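Long-range contacts in aminotransferase (Streptomyces pactum, PDB 4ZM4), which belongs to the class-III aminotransferases, a family of enzymes dependent on pyridoxal phosphate, and assembles here as two copies of one chain: residues 38-43 against 402-407; 61-66 against 411-416; 139-144 against 187-192. The protein carries 1 engineered substitution. One frame throughout, in Å; residues are numbered along the deposited sequence.

Overall arrangement
From the N terminus, the chain leaves helix 14-22 and enters the loop 38-43, which contact 1 closes some 360 residues later against helix 396-408. After strands 44-48 and 51-54, strand 59-62 is met by strand 411-412 in contact 2. The first partners come in the same order as the second, so the two loops cross, and their centres lie only 9 Å apart. Together they tie the N-terminal part of the chain to its C-terminal part. Contact 3 is a far shorter closure, joining strands 142-146 and 190-193 of the large sheet. It falls within both longer loops and lies remote from them, its centre 39 Å from that of contact 1 and 35 Å from that of contact 2.

Contact 1. Residues 38-43 against 402-407; sequences VPLPLV and LQTLAQ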
loop_
_atom_site.group_PDB
_atom_site.type_symbol
_atom_site.label_atom_id
_atom_site.label_comp_id
_atom_site.label_asym_id
_atom_site.label_seq_id
_atom_site.Cartn_x
_atom_site.Cartn_y
_atom_site.Cartn_z
ATOM N N VAL B 38 -14.945 -4.617 16.363
ATOM C CA VAL B 38 -16.345 -4.210 16.466
ATOM C C VAL B 38 -17.191 -5.423 16.895
ATOM O O VAL B 38 -18.091 -5.851 16.174
ATOM C CB VAL B 38 -16.879 -3.618 15.155
ATOM C CG1 VAL B 38 -18.153 -2.819 15.385
ATOM C CG2 VAL B 38 -15.835 -2.749 14.493
ATOM N N PRO B 39 -16.883 -5.989 18.072
ATOM C CA PRO B 39 -17.646 -7.156 18.535
ATOM C C PRO B 39 -19.135 -6.861 18.780
ATOM O O PRO B 39 -19.947 -7.782 18.727
ATOM C CB PRO B 39 -16.939 -7.546 19.835
ATOM C CG PRO B 39 -16.263 -6.286 20.292
ATOM C CD PRO B 39 -15.873 -5.553 19.053
ATOM N N LEU B 40 -19.467 -5.607 19.089
ATOM C CA LEU B 40 -20.834 -5.133 18.981
ATOM C C LEU B 40 -20.899 -4.426 17.638
ATOM O O LEU B 40 -20.307 -3.366 17.448
ATOM C CB LEU B 40 -21.203 -4.172 20.114
ATOM C CG LEU B 40 -22.675 -3.705 20.066
ATOM C CD1 LEU B 40 -23.617 -4.841 20.473
ATOM C CD2 LEU B 40 -22.920 -2.465 20.935
ATOM N N PRO B 41 -21.590 -5.015 16.679
ATOM C CA PRO B 41 -21.488 -4.511 15.307
ATOM C C PRO B 41 -21.778 -3.037 15.153
ATOM O O PRO B 41 -22.705 -2.514 15.785
ATOM C CB PRO B 41 -22.524 -5.337 14.550
ATOM C CG PRO B 41 -22.586 -6.620 15.306
ATOM C CD PRO B 41 -22.323 -6.286 16.751
ATOM N N LEU B 42 -20.995 -2.391 14.278
ATOM C CA LEU B 42 -21.151 -0.998 13.906
ATOM C C LEU B 42 -20.715 -0.881 12.470
ATOM O O LEU B 42 -19.563 -1.177 12.162
ATOM C CB LEU B 42 -20.264 -0.121 14.789
ATOM C CG LEU B 42 -20.507 1.396 14.779
ATOM C CD1 LEU B 42 -19.493 2.053 15.696
ATOM C CD2 LEU B 42 -20.417 2.030 13.396
ATOM N N VAL B 43 -21.628 -0.485 11.585
ATOM C CA VAL B 43 -21.299 -0.249 10.209
ATOM C C VAL B 43 -21.495 1.228 9.916
ATOM O O VAL B 43 -22.548 1.793 10.176
ATOM C CB VAL B 43 -22.175 -1.083 9.245
ATOM C CG1 VAL B 43 -21.753 -0.837 7.807
ATOM C CG2 VAL B 43 -22.083 -2.555 9.568
ATOM N N LEU B 402 -16.585 -2.953 29.081
ATOM C CA LEU B 402 -16.704 -1.482 29.097
ATOM C C LEU B 402 -16.881 -0.856 27.712
ATOM O O LEU B 402 -17.665 0.083 27.562
ATOM C CB LEU B 402 -15.497 -0.847 29.782
ATOM C CG LEU B 402 -15.564 0.654 30.016
ATOM C CD1 LEU B 402 -16.637 0.972 31.051
ATOM C CD2 LEU B 402 -14.211 1.194 30.459
ATOM N N GLN B 403 -16.185 -1.347 26.695
ATOM C CA GLN B 403 -16.304 -0.684 25.396
ATOM C C GLN B 403 -17.625 -0.989 24.679
ATOM O O GLN B 403 -18.144 -0.116 24.000
ATOM C CB GLN B 403 -15.056 -0.868 24.474
ATOM C CG GLN B 403 -15.109 -1.909 23.378
ATOM C CD GLN B 403 -16.086 -1.677 22.241
ATOM O OE1 GLN B 403 -16.856 -2.557 21.952
ATOM N NE2 GLN B 403 -15.989 -0.572 21.551
ATOM N N THR B 404 -18.176 -2.198 24.836
ATOM C CA THR B 404 -19.571 -2.483 24.371
ATOM C C THR B 404 -20.547 -1.499 24.998
ATOM O O THR B 404 -21.428 -0.964 24.321
ATOM C CB THR B 404 -20.007 -3.929 24.717
ATOM O OG1 THR B 404 -19.224 -4.866 23.975
ATOM C CG2 THR B 404 -21.469 -4.173 24.416
ATOM N N LEU B 405 -20.388 -1.252 26.301
ATOM C CA LEU B 405 -21.306 -0.376 27.028
ATOM C C LEU B 405 -21.153 1.052 26.557
ATOM O O LEU B 405 -22.144 1.757 26.355
ATOM C CB LEU B 405 -21.074 -0.491 28.541
ATOM C CG LEU B 405 -21.585 -1.799 29.187
ATOM C CD1 LEU B 405 -20.914 -2.064 30.530
ATOM C CD2 LEU B 405 -23.105 -1.768 29.321
ATOM N N ALA B 406 -19.903 1.479 26.393
ATOM C CA ALA B 406 -19.597 2.833 25.902
ATOM C C ALA B 406 -20.136 3.037 24.505
ATOM O O ALA B 406 -20.732 4.059 24.218
ATOM C CB ALA B 406 -18.086 3.080 25.929
ATOM N N GLN B 407 -19.965 2.031 23.651
ATOM C CA GLN B 407 -20.443 2.100 22.273
ATOM C C GLN B 407 -21.941 2.316 22.229
ATOM O O GLN B 407 -22.418 3.152 21.460
ATOM C CB GLN B 407 -20.071 0.852 21.496
ATOM C CG GLN B 407 -20.343 0.941 19.997
ATOM C CD GLN B 407 -19.814 -0.261 19.221
ATOM O OE1 GLN B 407 -18.631 -0.625 19.329
ATOM N NE2 GLN B 407 -20.683 -0.886 18.426
HETATM O O HOH W 1 -23.328 -0.176 17.334
#
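Gln403 is the first residue of helix segment 402-407 to reach the irregular loop 38-43. Its side chain bends at chi2 (66°), so that the amide end swings nearer the loop and OE1 meets CG of Pro39 tip to tip at 4.1 Å. The amide nitrogen NE2 donates to the backbone O of Phe413 and also makes a weak, 3.5 Å bond to OE1 of Gln407, one helical turn on. Thr404 turns its methyl group, anti to the backbone N, to the loop, and CG2 lies 4.1 Å from CD2 of Leu40. A branched residue with an apolar arm suits this place beside a leucine tip.

Gln407 buries most and forms the only direct hydrogen bond between the segments. CG stands anti to the backbone N (chi1 -171°) and the chain runs on extended, bringing the carboxamide to the loop backbone. There NE2 donates to O of Leu40 at 2.7 Å; this partner lies in the plane of the glutamine amide, yet the donor sits above the carbonyl plane of Leu40. NE2 also donates to a water at 2.9 Å, which in turn donates to O of Pro41. Carbon brackets the amide as well: CD2 of Leu40 and CB of Leu42 each approach NE2 to 3.7 Å. Pro39 and Pro41 have no N-H to offer, so a donor such as glutamine suits a loop that presents carbonyls.

The contact joins a helix near the C-terminal end to the N-terminal loop leading into strand 44-48. Pro41 and Val43 rest on helix 14-22, and Leu402 and Ala406 pack on helix 429-444. Gln403 and Gln407 lean on Tyr412 of strand 411-412, while Val38 touches Leu95 of the second subunit.

Contact 2. Residues 61-66 against 411-416; sequences IDLNMG and VYFHPN
Strand 411-412, outermost within this chain of a small mixed sheet otherwise antiparallel, runs parallel to strand 59-62, with Ile61 opposite Val411 and Asp62 opposite Tyr412. N of Tyr412 donates to O of Ile61 at 2.8 Å, and N of Leu63 donates to O of Tyr412, also at 2.8 Å; both bonds run nearly along the C=O axes. On one face, the branched Ile61 and Val411 point together toward helix 429-444. Leu63 joins this apolar side, its CD1 lying 3.6 Å from CG1 of Val411.

The other face is polar and aromatic. OD1 of Asp62 lies in the ring plane at the edge of Tyr412, 3.5 Å from CD2, carboxylate and ring 75° apart. Asn64 runs alongside the same ring and sets CB 3.8 Å from its CE2.

A second shell fixes these groups. OD1 of Asp62 accepts from N of Asn64 at 2.9 Å, closing an Asx turn, and from N of Met65 at 3.0 Å, where the strand gives way to a loop. Its OD2 bonds to OH of Tyr74, while OH of Tyr412 bonds to O of Ala37. A water donates to OD1 of Asn64 and accepts from N of His414, bridging the diverging segments.

With two N-H groups and a hydroxyl around it, the buried carboxylate of Asp62 is probably ionised, and may polarise the C-H edge of Tyr412. ND1 of His414 accepts from N of Asn416 in the ring plane, so a neutral His414 would carry its proton on NE2; this side chain lies about 5 Å from the bound P3B.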
loop_
_atom_site.group_PDB
_atom_site.type_symbol
_atom_site.label_atom_id
_atom_site.label_comp_id
_atom_site.label_asym_id
_atom_site.label_seq_id
_atom_site.Cartn_x
_atom_site.Cartn_y
_atom_site.Cartn_z
ATOM N N ILE B 61 -19.593 9.320 18.998
ATOM C CA ILE B 61 -18.347 10.025 19.169
ATOM C C ILE B 61 -17.217 9.027 19.081
ATOM O O ILE B 61 -17.171 8.061 19.841
ATOM C CB ILE B 61 -18.291 10.749 20.521
ATOM C CG1 ILE B 61 -19.333 11.875 20.562
ATOM C CG2 ILE B 61 -16.917 11.361 20.743
ATOM C CD1 ILE B 61 -19.636 12.360 21.972
ATOM N N ASP B 62 -16.311 9.249 18.131
ATOM C CA ASP B 62 -15.211 8.338 17.848
ATOM C C ASP B 62 -13.950 8.773 18.557
ATOM O O ASP B 62 -13.466 9.885 18.329
ATOM C CB ASP B 62 -14.984 8.306 16.342
ATOM C CG ASP B 62 -14.200 7.058 15.868
ATOM O OD1 ASP B 62 -13.585 6.395 16.697
ATOM O OD2 ASP B 62 -14.223 6.766 14.666
ATOM N N LEU B 63 -13.421 7.927 19.454
ATOM C CA LEU B 63 -12.141 8.217 20.118
ATOM C C LEU B 63 -10.977 7.510 19.409
ATOM O O LEU B 63 -9.812 7.796 19.688
ATOM C CB LEU B 63 -12.183 7.808 21.586
ATOM C CG LEU B 63 -13.251 8.478 22.432
ATOM C CD1 LEU B 63 -13.161 7.961 23.841
ATOM C CD2 LEU B 63 -13.143 9.999 22.411
ATOM N N ASN B 64 -11.307 6.607 18.487
ATOM C CA ASN B 64 -10.317 5.859 17.717
ATOM C C ASN B 64 -9.879 6.600 16.441
ATOM O O ASN B 64 -8.729 6.552 16.068
ATOM C CB ASN B 64 -10.923 4.506 17.351
ATOM C CG ASN B 64 -9.922 3.565 16.728
ATOM O OD1 ASN B 64 -8.938 3.180 17.356
ATOM N ND2 ASN B 64 -10.180 3.166 15.480
ATOM N N MET B 65 -10.826 7.231 15.758
ATOM C CA MET B 65 -10.539 8.092 14.612
ATOM C C MET B 65 -9.761 7.462 13.461
ATOM O O MET B 65 -8.922 8.131 12.810
ATOM C CB MET B 65 -9.821 9.368 15.099
ATOM C CG MET B 65 -10.667 10.214 16.046
ATOM S SD MET B 65 -12.234 10.812 15.374
ATOM C CE MET B 65 -11.694 11.745 13.942
ATOM N N GLY B 66 -10.038 6.192 13.181
ATOM C CA GLY B 66 -9.416 5.539 12.035
ATOM C C GLY B 66 -7.943 5.352 12.160
ATOM O O GLY B 66 -7.210 5.315 11.168
ATOM N N VAL B 411 -20.157 6.272 22.312
ATOM C CA VAL B 411 -18.711 6.556 22.293
ATOM C C VAL B 411 -17.990 5.282 21.837
ATOM O O VAL B 411 -18.140 4.236 22.464
ATOM C CB VAL B 411 -18.213 6.983 23.685
ATOM C CG1 VAL B 411 -16.684 7.134 23.724
ATOM C CG2 VAL B 411 -18.881 8.284 24.106
ATOM N N TYR B 412 -17.208 5.379 20.758
ATOM C CA TYR B 412 -16.430 4.256 20.284
ATOM C C TYR B 412 -14.950 4.412 20.596
ATOM O O TYR B 412 -14.322 5.375 20.160
ATOM C CB TYR B 412 -16.599 4.044 18.778
ATOM C CG TYR B 412 -15.769 2.902 18.253
ATOM C CD1 TYR B 412 -16.148 1.594 18.463
ATOM C CD2 TYR B 412 -14.564 3.126 17.584
ATOM C CE1 TYR B 412 -15.384 0.521 18.015
ATOM C CE2 TYR B 412 -13.781 2.059 17.133
ATOM C CZ TYR B 412 -14.203 0.760 17.352
ATOM O OH TYR B 412 -13.450 -0.301 16.896
ATOM N N PHE B 413 -14.392 3.410 21.282
ATOM C CA PHE B 413 -12.967 3.162 21.283
ATOM C C PHE B 413 -12.723 1.662 21.008
ATOM O O PHE B 413 -13.644 0.890 21.110
ATOM C CB PHE B 413 -12.316 3.643 22.591
ATOM C CG PHE B 413 -12.956 3.113 23.832
ATOM C CD1 PHE B 413 -12.552 1.907 24.354
ATOM C CD2 PHE B 413 -13.956 3.803 24.467
ATOM C CE1 PHE B 413 -13.144 1.401 25.490
ATOM C CE2 PHE B 413 -14.541 3.310 25.614
ATOM C CZ PHE B 413 -14.135 2.105 26.135
ATOM N N HIS B 414 -11.484 1.273 20.680
ATOM C CA HIS B 414 -11.144 -0.131 20.393
ATOM C C HIS B 414 -11.271 -0.979 21.685
ATOM O O HIS B 414 -10.847 -0.543 22.745
ATOM C CB HIS B 414 -9.729 -0.238 19.842
ATOM C CG HIS B 414 -9.415 -1.552 19.199
ATOM N ND1 HIS B 414 -9.255 -2.722 19.909
ATOM C CD2 HIS B 414 -9.176 -1.869 17.905
ATOM C CE1 HIS B 414 -8.980 -3.710 19.087
ATOM N NE2 HIS B 414 -8.897 -3.215 17.866
ATOM N N PRO B 415 -11.846 -2.185 21.587
ATOM C CA PRO B 415 -12.071 -3.021 22.771
ATOM C C PRO B 415 -10.838 -3.530 23.495
ATOM O O PRO B 415 -10.955 -3.901 24.670
ATOM C CB PRO B 415 -12.856 -4.226 22.243
ATOM C CG PRO B 415 -12.921 -4.079 20.770
ATOM C CD PRO B 415 -12.585 -2.672 20.411
ATOM N N ASN B 416 -9.705 -3.590 22.809
ATOM C CA ASN B 416 -8.467 -3.994 23.406
ATOM C C ASN B 416 -7.885 -2.793 24.149
ATOM O O ASN B 416 -7.647 -1.739 23.574
ATOM C CB ASN B 416 -7.502 -4.501 22.335
ATOM C CG ASN B 416 -6.226 -5.069 22.914
ATOM O OD1 ASN B 416 -5.830 -4.763 24.046
ATOM N ND2 ASN B 416 -5.579 -5.906 22.154
HETATM O O HOH W 2 -9.514 3.408 20.267
#

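Contact 3. Residues 139-144 against 187-192; sequences GRTLVV and LAHTVQ
Strands 142-144 and 190-192 are joined closely by their backbones. N of Val143 donates to O of His189 at 2.9 Å, in the carbonyl plane, and O of Val143 accepts from N of Val191 at 3.0 Å, so one residue is gripped on both its polar atoms. CA of Leu142 adds a C-H...O approach to O of His189. Leu142 holds CG anti to the backbone N and carries CD1 across the start of the neighbouring strand, 4.2 Å from CB of Val191. On that face Val144 and Val191 stand side by side, CG2 of Val144 4.2 Å from CG1 of Val191; beta-branched residues suit such extended backbone. Val143 faces the other way, onto helix 123-138.

The two strands run parallel, with a 28° twist, at one margin of the large mixed sheet of the fold-type I pyridoxal-phosphate enzymes, strand 190-193 being outermost within this chain. Strand 142-146 is held on its other flank by strand 212-217.

Ahead of the strands the regular pairing gives out, and Thr141 and His189, like Val191, are partly exposed. Leu187 to Thr190 form a type I turn, and Thr141 crosses His189 obliquely, OG1 3.3 Å from ND1. NE2 of His189 is hydrogen-bonded to OE2 of Glu185 of the second subunit, so an imidazole suits this boundary, and Pro184 of that subunit packs on His189.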
loop_
_atom_site.group_PDB
_atom_site.type_symbol
_atom_site.label_atom_id
_atom_site.label_comp_id
_atom_site.label_asym_id
_atom_site.label_seq_id
_atom_site.Cartn_x
_atom_site.Cartn_y
_atom_site.Cartn_z
ATOM N N GLY B 139 25.615 -3.401 4.128
ATOM C CA GLY B 139 26.089 -4.720 3.713
ATOM C C GLY B 139 25.852 -5.758 4.796
ATOM O O GLY B 139 26.502 -6.790 4.816
ATOM N N ARG B 140 24.915 -5.497 5.703
ATOM C CA ARG B 140 24.592 -6.424 6.796
ATOM C C ARG B 140 23.172 -6.877 6.594
ATOM O O ARG B 140 22.496 -6.390 5.704
ATOM C CB ARG B 140 24.763 -5.739 8.161
ATOM C CG ARG B 140 26.141 -5.112 8.372
ATOM C CD ARG B 140 26.178 -4.254 9.647
ATOM N NE ARG B 140 27.452 -3.568 9.863
ATOM C CZ ARG B 140 27.738 -2.812 10.919
ATOM N NH1 ARG B 140 26.845 -2.650 11.886
ATOM N NH2 ARG B 140 28.910 -2.187 11.002
ATOM N N THR B 141 22.712 -7.821 7.403
ATOM C CA THR B 141 21.378 -8.349 7.270
ATOM C C THR B 141 20.518 -8.284 8.540
ATOM O O THR B 141 19.300 -8.164 8.443
ATOM C CB THR B 141 21.409 -9.790 6.728
ATOM O OG1 THR B 141 22.071 -10.626 7.665
ATOM C CG2 THR B 141 22.146 -9.853 5.414
ATOM N N LEU B 142 21.149 -8.325 9.718
ATOM C CA LEU B 142 20.426 -8.439 10.992
ATOM C C LEU B 142 19.654 -7.193 11.351
ATOM O O LEU B 142 20.228 -6.077 11.382
ATOM C CB LEU B 142 21.429 -8.790 12.084
ATOM C CG LEU B 142 20.903 -9.081 13.497
ATOM C CD1 LEU B 142 19.913 -10.261 13.514
ATOM C CD2 LEU B 142 22.044 -9.347 14.462
ATOM N N VAL B 143 18.374 -7.341 11.662
ATOM C CA VAL B 143 17.556 -6.210 12.123
ATOM C C VAL B 143 17.041 -6.452 13.540
ATOM O O VAL B 143 16.654 -7.576 13.873
ATOM C CB VAL B 143 16.376 -5.944 11.178
ATOM C CG1 VAL B 143 15.436 -4.866 11.723
ATOM C CG2 VAL B 143 16.872 -5.547 9.800
ATOM N N VAL B 144 17.041 -5.399 14.363
ATOM C CA VAL B 144 16.596 -5.474 15.746
ATOM C C VAL B 144 15.233 -4.791 15.891
ATOM O O VAL B 144 15.021 -3.685 15.351
ATOM C CB VAL B 144 17.579 -4.773 16.698
ATOM C CG1 VAL B 144 17.011 -4.707 18.113
ATOM C CG2 VAL B 144 18.955 -5.469 16.690
ATOM N N LEU B 187 11.929 -14.712 9.543
ATOM C CA LEU B 187 12.418 -13.925 10.663
ATOM C C LEU B 187 13.800 -14.316 11.108
ATOM O O LEU B 187 14.207 -13.997 12.221
ATOM C CB LEU B 187 11.417 -14.024 11.820
ATOM C CG LEU B 187 10.013 -13.454 11.569
ATOM C CD1 LEU B 187 9.159 -13.648 12.804
ATOM C CD2 LEU B 187 9.994 -11.992 11.197
ATOM N N ALA B 188 14.503 -15.081 10.263
ATOM C CA ALA B 188 15.828 -15.610 10.591
ATOM C C ALA B 188 16.821 -14.506 10.927
ATOM O O ALA B 188 17.733 -14.731 11.705
ATOM C CB ALA B 188 16.359 -16.408 9.427
ATOM N N HIS B 189 16.630 -13.324 10.326
ATOM C CA HIS B 189 17.551 -12.200 10.448
ATOM C C HIS B 189 16.891 -11.066 11.222
ATOM O O HIS B 189 17.211 -9.905 11.051
ATOM C CB HIS B 189 18.027 -11.767 9.050
ATOM C CG HIS B 189 18.755 -12.847 8.308
ATOM N ND1 HIS B 189 20.100 -13.092 8.479
ATOM C CD2 HIS B 189 18.324 -13.764 7.420
ATOM C CE1 HIS B 189 20.457 -14.135 7.759
ATOM N NE2 HIS B 189 19.402 -14.543 7.080
ATOM N N THR B 190 15.920 -11.413 12.042
ATOM C CA THR B 190 15.220 -10.460 12.842
ATOM C C THR B 190 15.222 -10.937 14.295
ATOM O O THR B 190 14.914 -12.070 14.580
ATOM C CB THR B 190 13.776 -10.303 12.391
ATOM O OG1 THR B 190 13.725 -9.995 10.995
ATOM C CG2 THR B 190 13.077 -9.179 13.186
ATOM N N VAL B 191 15.527 -10.007 15.200
ATOM C CA VAL B 191 15.791 -10.291 16.588
ATOM C C VAL B 191 14.929 -9.311 17.411
ATOM O O VAL B 191 14.508 -8.251 16.904
ATOM C CB VAL B 191 17.337 -10.212 16.769
ATOM C CG1 VAL B 191 17.783 -9.280 17.858
ATOM C CG2 VAL B 191 17.942 -11.627 16.934
ATOM N N GLN B 192 14.682 -9.629 18.677
ATOM C CA GLN B 192 13.800 -8.809 19.477
ATOM C C GLN B 192 14.317 -8.684 20.903
ATOM O O GLN B 192 14.880 -9.639 21.446
ATOM C CB GLN B 192 12.395 -9.394 19.472
ATOM C CG GLN B 192 11.314 -8.403 19.795
ATOM C CD GLN B 192 9.890 -8.940 19.696
ATOM O OE1 GLN B 192 9.092 -8.385 18.962
ATOM N NE2 GLN B 192 9.581 -10.028 20.397
#